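Local coordinates for single-stranded DNA-binding protein 1 (Streptomyces coelicolor, PDB 4DAM) that probably binds single-stranded DNA as a homotetramer, here represented by its OB-fold domain, at residues N35-R40 / L73-S78; V39-A44 / F65-N70; V88-L93 / D111-G116; K94-V99 / S107-A112. The protein carries 1 engineered substitution. All blocks are in the same frame, centred on the assembly; numbering follows the deposited sequence.

Contact 1. Residues N35-R40 / L73-S78; sequences NGPSVR and LATNAS
The first residues of strand 36-51 lie obliquely over helix 71-80: the axes of the short segments 36-40 and 73-78 come within 7.0 Å of each other at an angle of 51°. No hydrogen bond crosses the gap, and the joint surface of 217 Å² is held by close contact of mostly apolar groups. The tight part centres on Ala74. Its methyl points at the strand and meets main chain as well as side chain, CB lying 3.8 Å from Val39 N and 3.9 Å from Pro37 O. Val39 adds one branch to this buried patch. In one of its two modelled conformers CG1 takes the crowded position between its own backbone N and carbonyl carbon (chi1 75°), which turns it onto the helix, 4.0 Å from Ala74 CB and 4.2 Å from Ala77 CB. One methyl thus spans two alanines a single helical turn apart. The other end of the contact is more open to solvent. There Pro37 and Thr75 cross obliquely, and ring atom CG rests 3.6 Å from the hydroxyl OG1, a single van der Waals touch; that hydroxyl makes a weak hydrogen bond to Arg71 O. Ser78 OG, also toward the outside, bonds back to Thr75 O at 2.7 Å. The helix lies between strands 56-70 and 86-100 in the chain, as the helix of an OB fold does. Strand 17-33 flanks the contact through Phe30 and Pro28, while Leu73 and Asn76 of the helix reach Leu119 of the second subunit.

Contact 2. Residues V39-A44 / F65-N70; sequences VRFRLA and FTVWAN
Strand segments 39-44 and 65-70 run antiparallel, their axes 143° apart, joined by six main-chain hydrogen bonds, two each for Val39 with Ala69, Phe41 with Val67 and Leu43 with Phe65; Val67 N meets Phe41 O at 2.8 Å, nearly along the C=O axis. On the buried face, Phe41 and Val67 lie side by side. The phenyl CG sits in the crowded position between backbone N and carbonyl carbon (chi1 63°), and Val67 CB stands over one ring face, 3.9 Å from the centroid, in a CH-pi contact. The two valine methyls part: CG1 touches Phe41 CZ at 3.7 Å, and CG2 reaches Leu43 CB, also at 3.7 Å. In the conformer given, Val39 CG1 stands 3.3 Å from Ala69 CB, tighter than usual van der Waals contact. The pair is the hairpin of strands 36-51 and 56-70 in the OB-fold barrel, whose interior these side chains line together with Val89 and Ile110. An alanine at Phe41 would remove the ring that Val67 CB stands over and would probably loosen the packing against Val67 and Pro28. On the outer face, Arg40 lies alongside Trp68. The guanidinium is turned 62° from the indole plane and does not stack on it; the aliphatic stem makes the contact, CB over the rim of one face, 4.0 Å from the six-membered ring's centroid, and CD 3.7 Å from Trp68 CH2. Trp68 also packs on Asp109 of strand 103-112.

Contact 3. Residues V88-L93 / D111-G116; sequences VVQGRL and DAVAIG
One carbonyl takes two consecutive N-H groups: Gln90 O accepts from Val113 N at 2.8 Å and from Ala114 N at 3.2 Å, both in the carbonyl plane. Val113 and Ala114 therefore face the single residue Gln90, a classic beta bulge, and the chain turns a corner at Val113. The register slips by one residue here, bringing Gly91 against Ala112. Gly91 CA lies only 3.2 Å from Asp111 O, and a side chain at this position would collide with that oxygen and with Ala112 CA. Beyond the bulge, regular antiparallel pairing resumes in both directions, Val88 with Gly116 and Arg92 with Asp111, each by two main-chain bonds. Gln90 and Arg92 both reach to Val113. Gln90 extends alongside Val113, its NE2 4.1 Å from CG1 of that valine. Arg92 bends at chi3 (-100°) and crosses Val113 obliquely, so that one guanidinium face lies on CG2, with NH1 at 4.0 Å. Asp111 shares this face of the sheet, yet its OD2 stays 5.9 Å from Arg92 NE, too far for a salt bridge. On the other face, Val89 divides its methyls: CG1 is 4.2 Å from Ala112 CB, and CG2 lies equally near Ile115 CG2. Ile115 makes backbone hydrogen bonds to the second subunit and reaches its Leu119, and Val88 packs on Val88 of the second subunit. The bulge turns the chain from strand 103-112 into strand 114-117, which stays paired with strand 86-100 of the OB fold.

Contact 4. Residues K94-V99 / S107-A112; sequences KVRTDV and SADIDA
Arg96 and Asp109 cross at about a right angle, with guanidinium and carboxylate planes 64° apart, and meet in a salt bridge. Arg96 NE gives its hydrogen to Asp109 OD2 at 3.0 Å; the oxygen lies in the guanidinium plane, while the donor stands 40° above the carboxylate plane. Along the same edge, Arg96 NH2 donates to a water at 2.8 Å. That water donates to Asp111 OD1 at 2.7 Å and, less closely, to Asp109 OD2, so one molecule bridges three side chains. The positive charge of Arg96 and the two hydrogens directed at OD2 would probably favour the ionised form of Asp109. Lys94 CB lies over one face of the guanidinium, toward its rim, 3.7 Å above the plane. The lysine chain then bends at chi2 and crosses Asp111 at about a right angle, CG resting 3.8 Å from OD2, before NZ leads away to a salt bridge with Glu15. These groups stand on the twisted hairpin of strands 86-100 and 103-112 from the OB fold, where Lys94 pairs with Asp109 and Arg96 with Ser107, each by two main-chain bonds. An alanine at Arg96 would remove the guanidinium and with it the salt bridge to Asp109, and would probably leave the bridging water less firmly held. Toward the outer end, Asp98 and Ser107 share a second water, 2.5 Å from Asp98 OD2 and 2.6 Å from Ser107 OG. On the opposite face Val95 and Ala108 turn toward the third subunit, whose His61 NE2 is hydrogen-bonded to Val95 O.

In the fold
Contacts 1 and 2 start from the same strand and share Val39 and Arg40; contact 2 lies nearest the middle of the chain, and contact 1 joins the barrel to the helix without cross-bonds. Contacts 3 and 4 both use strands 86-100 and 103-112, contact 3 going on to strand 114-117, and overlap at Asp111 and Ala112. The first two are mainly buried and apolar, the last two partly buried, with charge and water prominent in contact 4. Trp68 O and Ala112 N, 2.8 Å apart and probably hydrogen-bonded, link contact 2 to the second hairpin and so help close the barrel. Contacts 1 and 3 touch the second subunit; contacts 2, 3 and 4 reach the third.

Contact 1. Residues N35-R40 / L73-S78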
loop_
_atom_site.group_PDB
_atom_site.type_symbol
_atom_site.label_atom_id
_atom_site.label_comp_id
_atom_site.label_asym_id
_atom_site.label_seq_id
_atom_site.Cartn_x
_atom_site.Cartn_y
_atom_site.Cartn_z
ATOM N N ASN A 35 -26.559 11.822 -7.778
ATOM C CA ASN A 35 -25.181 11.778 -8.244
ATOM C C ASN A 35 -24.823 10.514 -9.016
ATOM O O ASN A 35 -23.734 10.426 -9.573
ATOM C CB ASN A 35 -24.235 11.878 -7.061
ATOM C CG ASN A 35 -24.193 13.246 -6.441
ATOM O OD1 ASN A 35 -24.584 14.239 -7.055
ATOM N ND2 ASN A 35 -23.721 13.303 -5.199
ATOM N N GLY A 36 -25.742 9.551 -9.056
ATOM C CA GLY A 36 -25.543 8.299 -9.786
ATOM C C GLY A 36 -25.709 7.061 -8.912
ATOM O O GLY A 36 -26.022 7.178 -7.727
ATOM N N PRO A 37 -25.454 5.876 -9.471
ATOM C CA PRO A 37 -25.554 4.647 -8.690
ATOM C C PRO A 37 -24.548 4.565 -7.549
ATOM O O PRO A 37 -23.430 5.091 -7.650
ATOM C CB PRO A 37 -25.293 3.539 -9.713
ATOM C CG PRO A 37 -24.643 4.185 -10.865
ATOM C CD PRO A 37 -25.090 5.614 -10.878
ATOM N N SER A 38 -24.957 3.922 -6.467
ATOM C CA SER A 38 -24.092 3.767 -5.292
ATOM C C SER A 38 -24.327 2.410 -4.728
ATOM O O SER A 38 -25.470 1.948 -4.713
ATOM C CB SER A 38 -24.463 4.821 -4.248
ATOM O OG SER A 38 -24.064 4.480 -2.923
ATOM N N VAL A 39 -23.263 1.759 -4.270
ATOM C CA VAL A 39 -23.394 0.523 -3.525
ATOM C C VAL A 39 -22.509 0.561 -2.306
ATOM O O VAL A 39 -21.455 1.208 -2.319
ATOM C CB VAL A 39 -22.994 -0.648 -4.413
ATOM C CG1 VAL A 39 -21.481 -0.716 -4.588
ATOM C CG2 VAL A 39 -23.594 -1.946 -3.880
ATOM N N ARG A 40 -22.963 -0.070 -1.229
ATOM C CA ARG A 40 -22.165 -0.189 -0.016
ATOM C C ARG A 40 -22.302 -1.593 0.515
ATOM O O ARG A 40 -23.357 -2.234 0.374
ATOM C CB ARG A 40 -22.557 0.824 1.042
ATOM C CG ARG A 40 -23.926 0.700 1.584
ATOM C CD ARG A 40 -24.049 1.430 2.905
ATOM N NE ARG A 40 -25.451 1.547 3.257
ATOM C CZ ARG A 40 -26.150 0.672 3.970
ATOM N NH1 ARG A 40 -25.584 -0.419 4.471
ATOM N NH2 ARG A 40 -27.437 0.905 4.191
ATOM N N LEU A 73 -18.733 0.715 -11.412
ATOM C CA LEU A 73 -18.354 -0.252 -10.387
ATOM C C LEU A 73 -19.548 -0.598 -9.489
ATOM O O LEU A 73 -19.772 -1.748 -9.139
ATOM C CB LEU A 73 -17.208 0.272 -9.527
ATOM C CG LEU A 73 -16.673 -0.629 -8.412
ATOM C CD1 LEU A 73 -16.303 -2.004 -8.933
ATOM C CD2 LEU A 73 -15.470 0.051 -7.755
ATOM N N ALA A 74 -20.322 0.408 -9.098
ATOM C CA ALA A 74 -21.538 0.138 -8.322
ATOM C C ALA A 74 -22.546 -0.730 -9.086
ATOM O O ALA A 74 -23.103 -1.667 -8.529
ATOM C CB ALA A 74 -22.186 1.439 -7.906
ATOM N N THR A 75 -22.804 -0.383 -10.341
ATOM C CA THR A 75 -23.751 -1.138 -11.170
ATOM C C THR A 75 -23.308 -2.601 -11.293
ATOM O O THR A 75 -24.083 -3.543 -11.009
ATOM C CB THR A 75 -23.882 -0.460 -12.538
ATOM O OG1 THR A 75 -24.429 0.856 -12.326
ATOM C CG2 THR A 75 -24.771 -1.239 -13.476
ATOM N N ASN A 76 -22.044 -2.800 -11.602
ATOM C CA ASN A 76 -21.515 -4.163 -11.733
ATOM C C ASN A 76 -21.471 -4.934 -10.410
ATOM O O ASN A 76 -21.832 -6.128 -10.337
ATOM C CB ASN A 76 -20.159 -4.142 -12.426
ATOM C CG ASN A 76 -20.248 -3.688 -13.867
ATOM O OD1 ASN A 76 -21.354 -3.589 -14.437
ATOM N ND2 ASN A 76 -19.103 -3.364 -14.457
ATOM N N ALA A 77 -21.047 -4.285 -9.345
ATOM C CA ALA A 77 -21.031 -4.919 -8.031
ATOM C C ALA A 77 -22.413 -5.334 -7.558
ATOM O O ALA A 77 -22.549 -6.334 -6.851
ATOM C CB ALA A 77 -20.378 -4.011 -7.005
ATOM N N SER A 78 -23.424 -4.521 -7.870
ATOM C CA SER A 78 -24.779 -4.783 -7.402
ATOM C C SER A 78 -25.320 -6.103 -7.936
ATOM O O SER A 78 -26.124 -6.725 -7.282
ATOM C CB SER A 78 -25.722 -3.639 -7.742
ATOM O OG SER A 78 -25.981 -3.602 -9.131
#

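Contact 2. Residues V39-A44 / F65-N70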
loop_
_atom_site.group_PDB
_atom_site.type_symbol
_atom_site.label_atom_id
_atom_site.label_comp_id
_atom_site.label_asym_id
_atom_site.label_seq_id
_atom_site.Cartn_x
_atom_site.Cartn_y
_atom_site.Cartn_z
ATOM N N VAL A 39 -23.263 1.759 -4.270
ATOM C CA VAL A 39 -23.394 0.523 -3.525
ATOM C C VAL A 39 -22.509 0.561 -2.306
ATOM O O VAL A 39 -21.455 1.208 -2.319
ATOM C CB VAL A 39 -22.994 -0.648 -4.413
ATOM C CG1 VAL A 39 -21.481 -0.716 -4.588
ATOM C CG2 VAL A 39 -23.594 -1.946 -3.880
ATOM N N ARG A 40 -22.963 -0.070 -1.229
ATOM C CA ARG A 40 -22.165 -0.189 -0.016
ATOM C C ARG A 40 -22.302 -1.593 0.515
ATOM O O ARG A 40 -23.357 -2.234 0.374
ATOM C CB ARG A 40 -22.557 0.824 1.042
ATOM C CG ARG A 40 -23.926 0.700 1.584
ATOM C CD ARG A 40 -24.049 1.430 2.905
ATOM N NE ARG A 40 -25.451 1.547 3.257
ATOM C CZ ARG A 40 -26.150 0.672 3.970
ATOM N NH1 ARG A 40 -25.584 -0.419 4.471
ATOM N NH2 ARG A 40 -27.437 0.905 4.191
ATOM N N PHE A 41 -21.219 -2.074 1.098
ATOM C CA PHE A 41 -21.231 -3.352 1.801
ATOM C C PHE A 41 -20.144 -3.373 2.850
ATOM O O PHE A 41 -19.159 -2.640 2.769
ATOM C CB PHE A 41 -21.096 -4.553 0.852
ATOM C CG PHE A 41 -19.810 -4.599 0.099
ATOM C CD1 PHE A 41 -18.742 -5.349 0.568
ATOM C CD2 PHE A 41 -19.679 -3.930 -1.102
ATOM C CE1 PHE A 41 -17.540 -5.390 -0.142
ATOM C CE2 PHE A 41 -18.489 -3.971 -1.823
ATOM C CZ PHE A 41 -17.427 -4.710 -1.333
ATOM N N ARG A 42 -20.309 -4.261 3.822
ATOM C CA ARG A 42 -19.293 -4.464 4.846
ATOM C C ARG A 42 -18.300 -5.509 4.386
ATOM O O ARG A 42 -18.678 -6.522 3.828
ATOM C CB ARG A 42 -19.955 -4.892 6.139
ATOM C CG ARG A 42 -19.083 -4.940 7.382
ATOM C CD ARG A 42 -20.026 -5.164 8.564
ATOM N NE ARG A 42 -19.394 -5.187 9.874
ATOM C CZ ARG A 42 -18.931 -4.128 10.528
ATOM N NH1 ARG A 42 -18.966 -2.909 9.991
ATOM N NH2 ARG A 42 -18.397 -4.312 11.722
ATOM N N LEU A 43 -17.021 -5.234 4.611
ATOM C CA LEU A 43 -15.926 -6.127 4.251
ATOM C C LEU A 43 -15.193 -6.550 5.518
ATOM O O LEU A 43 -14.799 -5.705 6.332
ATOM C CB LEU A 43 -14.938 -5.414 3.328
ATOM C CG LEU A 43 -13.712 -6.211 2.850
ATOM C CD1 LEU A 43 -14.117 -7.282 1.838
ATOM C CD2 LEU A 43 -12.648 -5.272 2.264
ATOM N N ALA A 44 -15.008 -7.852 5.677
ATOM C CA ALA A 44 -14.249 -8.426 6.801
ATOM C C ALA A 44 -12.901 -8.921 6.322
ATOM O O ALA A 44 -12.832 -9.802 5.463
ATOM C CB ALA A 44 -15.015 -9.582 7.438
ATOM N N PHE A 65 -14.454 -2.981 7.354
ATOM C CA PHE A 65 -14.567 -1.763 6.571
ATOM C C PHE A 65 -15.936 -1.669 5.940
ATOM O O PHE A 65 -16.545 -2.678 5.582
ATOM C CB PHE A 65 -13.558 -1.738 5.432
ATOM C CG PHE A 65 -12.131 -1.873 5.850
ATOM C CD1 PHE A 65 -11.516 -3.113 5.905
ATOM C CD2 PHE A 65 -11.390 -0.744 6.162
ATOM C CE1 PHE A 65 -10.200 -3.238 6.277
ATOM C CE2 PHE A 65 -10.075 -0.863 6.542
ATOM C CZ PHE A 65 -9.473 -2.115 6.608
ATOM N N THR A 66 -16.422 -0.441 5.800
ATOM C CA THR A 66 -17.565 -0.188 4.928
ATOM C C THR A 66 -17.018 0.232 3.578
ATOM O O THR A 66 -16.279 1.221 3.473
ATOM C CB THR A 66 -18.473 0.908 5.467
ATOM O OG1 THR A 66 -18.937 0.515 6.768
ATOM C CG2 THR A 66 -19.659 1.115 4.554
ATOM N N VAL A 67 -17.332 -0.545 2.565
ATOM C CA VAL A 67 -16.872 -0.295 1.215
ATOM C C VAL A 67 -17.963 0.388 0.408
ATOM O O VAL A 67 -19.112 -0.061 0.363
ATOM C CB VAL A 67 -16.450 -1.597 0.485
ATOM C CG1 VAL A 67 -15.999 -1.301 -0.939
ATOM C CG2 VAL A 67 -15.381 -2.365 1.267
ATOM N N TRP A 68 -17.570 1.487 -0.244
ATOM C CA TRP A 68 -18.454 2.284 -1.069
ATOM C C TRP A 68 -17.986 2.254 -2.500
ATOM O O TRP A 68 -16.809 2.408 -2.776
ATOM C CB TRP A 68 -18.440 3.730 -0.610
ATOM C CG TRP A 68 -18.918 3.942 0.787
ATOM C CD1 TRP A 68 -18.185 3.885 1.968
ATOM C CD2 TRP A 68 -20.285 4.235 1.196
ATOM N NE1 TRP A 68 -18.983 4.141 3.049
ATOM C CE2 TRP A 68 -20.267 4.355 2.642
ATOM C CE3 TRP A 68 -21.477 4.424 0.517
ATOM C CZ2 TRP A 68 -21.408 4.671 3.365
ATOM C CZ3 TRP A 68 -22.631 4.724 1.266
ATOM C CH2 TRP A 68 -22.588 4.823 2.652
ATOM N N ALA A 69 -18.917 2.074 -3.420
ATOM C CA ALA A 69 -18.634 2.133 -4.835
ATOM C C ALA A 69 -19.655 3.015 -5.543
ATOM O O ALA A 69 -20.793 3.157 -5.091
ATOM C CB ALA A 69 -18.615 0.719 -5.436
ATOM N N ASN A 70 -19.237 3.597 -6.658
ATOM C CA ASN A 70 -20.086 4.428 -7.459
ATOM C C ASN A 70 -19.985 4.125 -8.957
ATOM O O ASN A 70 -19.139 3.339 -9.378
ATOM C CB ASN A 70 -19.691 5.885 -7.197
ATOM C CG ASN A 70 -20.167 6.395 -5.890
ATOM O OD1 ASN A 70 -21.327 6.613 -5.720
ATOM N ND2 ASN A 70 -19.261 6.612 -4.971
#

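Contact 3. Residues V88-L93 / D111-G116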
loop_
_atom_site.group_PDB
_atom_site.type_symbol
_atom_site.label_atom_id
_atom_site.label_comp_id
_atom_site.label_asym_id
_atom_site.label_seq_id
_atom_site.Cartn_x
_atom_site.Cartn_y
_atom_site.Cartn_z
ATOM N N VAL A 88 -11.125 -8.884 -3.477
ATOM C CA VAL A 88 -10.018 -7.956 -3.348
ATOM C C VAL A 88 -10.555 -6.561 -3.654
ATOM O O VAL A 88 -11.230 -6.358 -4.671
ATOM C CB VAL A 88 -8.815 -8.340 -4.225
ATOM C CG1 VAL A 88 -9.175 -8.689 -5.653
ATOM C CG2 VAL A 88 -7.754 -7.233 -4.183
ATOM N N VAL A 89 -10.266 -5.621 -2.764
ATOM C CA VAL A 89 -10.757 -4.249 -2.873
ATOM C C VAL A 89 -9.557 -3.309 -2.827
ATOM O O VAL A 89 -8.739 -3.405 -1.917
ATOM C CB VAL A 89 -11.747 -3.921 -1.721
ATOM C CG1 VAL A 89 -12.177 -2.429 -1.748
ATOM C CG2 VAL A 89 -12.960 -4.890 -1.743
ATOM N N GLN A 90 -9.472 -2.407 -3.801
ATOM C CA GLN A 90 -8.494 -1.316 -3.770
ATOM C C GLN A 90 -9.246 -0.008 -3.716
ATOM O O GLN A 90 -10.191 0.206 -4.469
ATOM C CB GLN A 90 -7.617 -1.328 -5.002
ATOM C CG GLN A 90 -6.417 -0.411 -4.866
ATOM C CD GLN A 90 -5.910 0.120 -6.204
ATOM O OE1 GLN A 90 -4.714 0.396 -6.339
ATOM N NE2 GLN A 90 -6.799 0.250 -7.198
ATOM N N GLY A 91 -8.833 0.896 -2.838
ATOM C CA GLY A 91 -9.469 2.195 -2.825
ATOM C C GLY A 91 -8.896 3.109 -1.776
ATOM O O GLY A 91 -7.866 2.815 -1.187
ATOM N N ARG A 92 -9.570 4.229 -1.564
ATOM C CA ARG A 92 -9.080 5.246 -0.645
ATOM C C ARG A 92 -9.658 5.041 0.742
ATOM O O ARG A 92 -10.881 4.910 0.906
ATOM C CB ARG A 92 -9.473 6.629 -1.166
ATOM C CG ARG A 92 -8.770 6.954 -2.462
ATOM C CD ARG A 92 -9.010 8.325 -3.006
ATOM N NE ARG A 92 -10.005 8.327 -4.069
ATOM C CZ ARG A 92 -9.764 7.986 -5.342
ATOM N NH1 ARG A 92 -8.553 7.610 -5.760
ATOM N NH2 ARG A 92 -10.754 8.029 -6.208
ATOM N N LEU A 93 -8.792 5.035 1.738
ATOM C CA LEU A 93 -9.201 4.835 3.126
ATOM C C LEU A 93 -9.685 6.139 3.740
ATOM O O LEU A 93 -8.986 7.155 3.661
ATOM C CB LEU A 93 -8.021 4.310 3.940
ATOM C CG LEU A 93 -8.214 4.068 5.446
ATOM C CD1 LEU A 93 -9.208 2.942 5.707
ATOM C CD2 LEU A 93 -6.896 3.818 6.170
ATOM N N ASP A 111 -13.375 3.938 -0.085
ATOM C CA ASP A 111 -13.980 4.429 -1.306
ATOM C C ASP A 111 -13.323 3.683 -2.465
ATOM O O ASP A 111 -12.184 3.974 -2.853
ATOM C CB ASP A 111 -13.809 5.948 -1.414
ATOM C CG ASP A 111 -14.663 6.721 -0.394
ATOM O OD1 ASP A 111 -15.590 6.147 0.226
ATOM O OD2 ASP A 111 -14.413 7.931 -0.201
ATOM N N ALA A 112 -14.022 2.674 -2.971
ATOM C CA ALA A 112 -13.407 1.691 -3.868
ATOM C C ALA A 112 -13.157 2.207 -5.247
ATOM O O ALA A 112 -14.006 2.894 -5.825
ATOM C CB ALA A 112 -14.254 0.421 -3.974
ATOM N N VAL A 113 -11.981 1.865 -5.766
ATOM C CA VAL A 113 -11.604 2.106 -7.140
ATOM C C VAL A 113 -11.699 0.822 -7.986
ATOM O O VAL A 113 -12.025 0.866 -9.174
ATOM C CB VAL A 113 -10.150 2.664 -7.174
ATOM C CG1 VAL A 113 -9.658 2.768 -8.589
ATOM C CG2 VAL A 113 -10.104 4.018 -6.471
ATOM N N ALA A 114 -11.397 -0.310 -7.352
ATOM C CA ALA A 114 -11.384 -1.617 -8.009
ATOM C C ALA A 114 -11.877 -2.642 -7.025
ATOM O O ALA A 114 -11.558 -2.574 -5.831
ATOM C CB ALA A 114 -9.966 -1.948 -8.474
ATOM N N ILE A 115 -12.700 -3.568 -7.508
ATOM C CA ILE A 115 -13.159 -4.691 -6.703
ATOM C C ILE A 115 -13.168 -5.904 -7.623
ATOM O O ILE A 115 -13.590 -5.808 -8.781
ATOM C CB ILE A 115 -14.607 -4.527 -6.165
ATOM C CG1 ILE A 115 -14.758 -3.252 -5.314
ATOM C CG2 ILE A 115 -14.998 -5.728 -5.303
ATOM C CD1 ILE A 115 -16.193 -2.902 -4.938
ATOM N N GLY A 116 -12.714 -7.028 -7.115
ATOM C CA GLY A 116 -12.803 -8.277 -7.892
ATOM C C GLY A 116 -13.030 -9.461 -6.998
ATOM O O GLY A 116 -12.617 -9.464 -5.843
#

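Contact 4. Residues K94-V99 / S107-A112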
loop_
_atom_site.group_PDB
_atom_site.type_symbol
_atom_site.label_atom_id
_atom_site.label_comp_id
_atom_site.label_asym_id
_atom_site.label_seq_id
_atom_site.Cartn_x
_atom_site.Cartn_y
_atom_site.Cartn_z
ATOM N N LYS A 94 -10.860 6.088 4.362
ATOM C CA LYS A 94 -11.393 7.212 5.133
ATOM C C LYS A 94 -11.752 6.752 6.539
ATOM O O LYS A 94 -12.653 5.937 6.712
ATOM C CB LYS A 94 -12.590 7.829 4.413
ATOM C CG LYS A 94 -12.326 8.264 2.964
ATOM C CD LYS A 94 -11.451 9.493 2.897
ATOM C CE LYS A 94 -10.818 9.793 1.531
ATOM N NZ LYS A 94 -10.085 11.103 1.560
ATOM N N VAL A 95 -11.025 7.279 7.530
ATOM C CA VAL A 95 -11.250 6.975 8.949
ATOM C C VAL A 95 -12.221 8.019 9.455
ATOM O O VAL A 95 -11.977 9.210 9.315
ATOM C CB VAL A 95 -9.948 7.072 9.803
ATOM C CG1 VAL A 95 -10.222 6.897 11.312
ATOM C CG2 VAL A 95 -8.905 6.092 9.282
ATOM N N ARG A 96 -13.338 7.563 9.995
ATOM C CA ARG A 96 -14.451 8.454 10.366
ATOM C C ARG A 96 -14.824 8.312 11.840
ATOM O O ARG A 96 -14.682 7.244 12.389
ATOM C CB ARG A 96 -15.632 8.109 9.450
ATOM C CG ARG A 96 -15.340 8.390 7.994
ATOM C CD ARG A 96 -16.566 8.676 7.168
ATOM N NE ARG A 96 -16.341 8.782 5.714
ATOM C CZ ARG A 96 -15.949 9.863 5.035
ATOM N NH1 ARG A 96 -15.659 11.012 5.647
ATOM N NH2 ARG A 96 -15.834 9.778 3.702
ATOM N N THR A 97 -15.272 9.386 12.477
ATOM C CA THR A 97 -15.772 9.335 13.871
ATOM C C THR A 97 -17.237 9.685 13.826
ATOM O O THR A 97 -17.586 10.675 13.207
ATOM C CB THR A 97 -15.011 10.361 14.801
ATOM O OG1 THR A 97 -14.572 9.748 16.037
ATOM C CG2 THR A 97 -15.902 11.547 15.146
ATOM N N ASP A 98 -18.097 8.877 14.436
ATOM C CA ASP A 98 -19.534 9.131 14.377
ATOM C C ASP A 98 -20.188 8.674 15.663
ATOM O O ASP A 98 -19.626 7.820 16.315
ATOM C CB ASP A 98 -20.150 8.236 13.298
ATOM C CG ASP A 98 -19.451 8.314 11.917
ATOM O OD1 ASP A 98 -20.010 8.995 11.083
ATOM O OD2 ASP A 98 -18.417 7.670 11.597
ATOM N N VAL A 99 -21.412 9.131 15.956
ATOM C CA VAL A 99 -22.158 8.668 17.143
ATOM C C VAL A 99 -23.080 7.508 16.780
ATOM O O VAL A 99 -23.945 7.623 15.900
ATOM C CB VAL A 99 -22.999 9.773 17.796
ATOM C CG1 VAL A 99 -23.846 9.214 18.938
ATOM C CG2 VAL A 99 -22.084 10.875 18.321
ATOM N N SER A 107 -14.482 4.345 12.932
ATOM C CA SER A 107 -14.756 3.315 11.916
ATOM C C SER A 107 -13.981 3.632 10.624
ATOM O O SER A 107 -13.548 4.762 10.366
ATOM C CB SER A 107 -16.263 3.207 11.590
ATOM O OG SER A 107 -16.751 4.372 10.923
ATOM N N ALA A 108 -13.857 2.632 9.764
ATOM C CA ALA A 108 -13.077 2.763 8.539
ATOM C C ALA A 108 -13.916 2.485 7.279
ATOM O O ALA A 108 -14.577 1.436 7.152
ATOM C CB ALA A 108 -11.894 1.828 8.636
ATOM N N ASP A 109 -13.883 3.426 6.348
ATOM C CA ASP A 109 -14.547 3.337 5.032
ATOM C C ASP A 109 -13.462 3.141 3.964
ATOM O O ASP A 109 -12.343 3.658 4.096
ATOM C CB ASP A 109 -15.281 4.615 4.656
ATOM C CG ASP A 109 -16.586 4.846 5.401
ATOM O OD1 ASP A 109 -17.067 4.005 6.148
ATOM O OD2 ASP A 109 -17.176 5.923 5.223
ATOM N N ILE A 110 -13.799 2.419 2.905
ATOM C CA ILE A 110 -12.969 2.365 1.706
ATOM C C ILE A 110 -13.813 2.862 0.539
ATOM O O ILE A 110 -14.875 2.316 0.250
ATOM C CB ILE A 110 -12.441 0.947 1.376
ATOM C CG1 ILE A 110 -11.612 0.394 2.514
ATOM C CG2 ILE A 110 -11.630 0.972 0.056
ATOM C CD1 ILE A 110 -11.184 -1.054 2.356
ATOM N N ASP A 111 -13.375 3.938 -0.085
ATOM C CA ASP A 111 -13.980 4.429 -1.306
ATOM C C ASP A 111 -13.323 3.683 -2.465
ATOM O O ASP A 111 -12.184 3.974 -2.853
ATOM C CB ASP A 111 -13.809 5.948 -1.414
ATOM C CG ASP A 111 -14.663 6.721 -0.394
ATOM O OD1 ASP A 111 -15.590 6.147 0.226
ATOM O OD2 ASP A 111 -14.413 7.931 -0.201
ATOM N N ALA A 112 -14.022 2.674 -2.971
ATOM C CA ALA A 112 -13.407 1.691 -3.868
ATOM C C ALA A 112 -13.157 2.207 -5.247
ATOM O O ALA A 112 -14.006 2.894 -5.825
ATOM C CB ALA A 112 -14.254 0.421 -3.974
HETATM O O HOH W 1 -16.536 7.370 2.483
HETATM O O HOH W 2 -17.746 5.666 12.894
#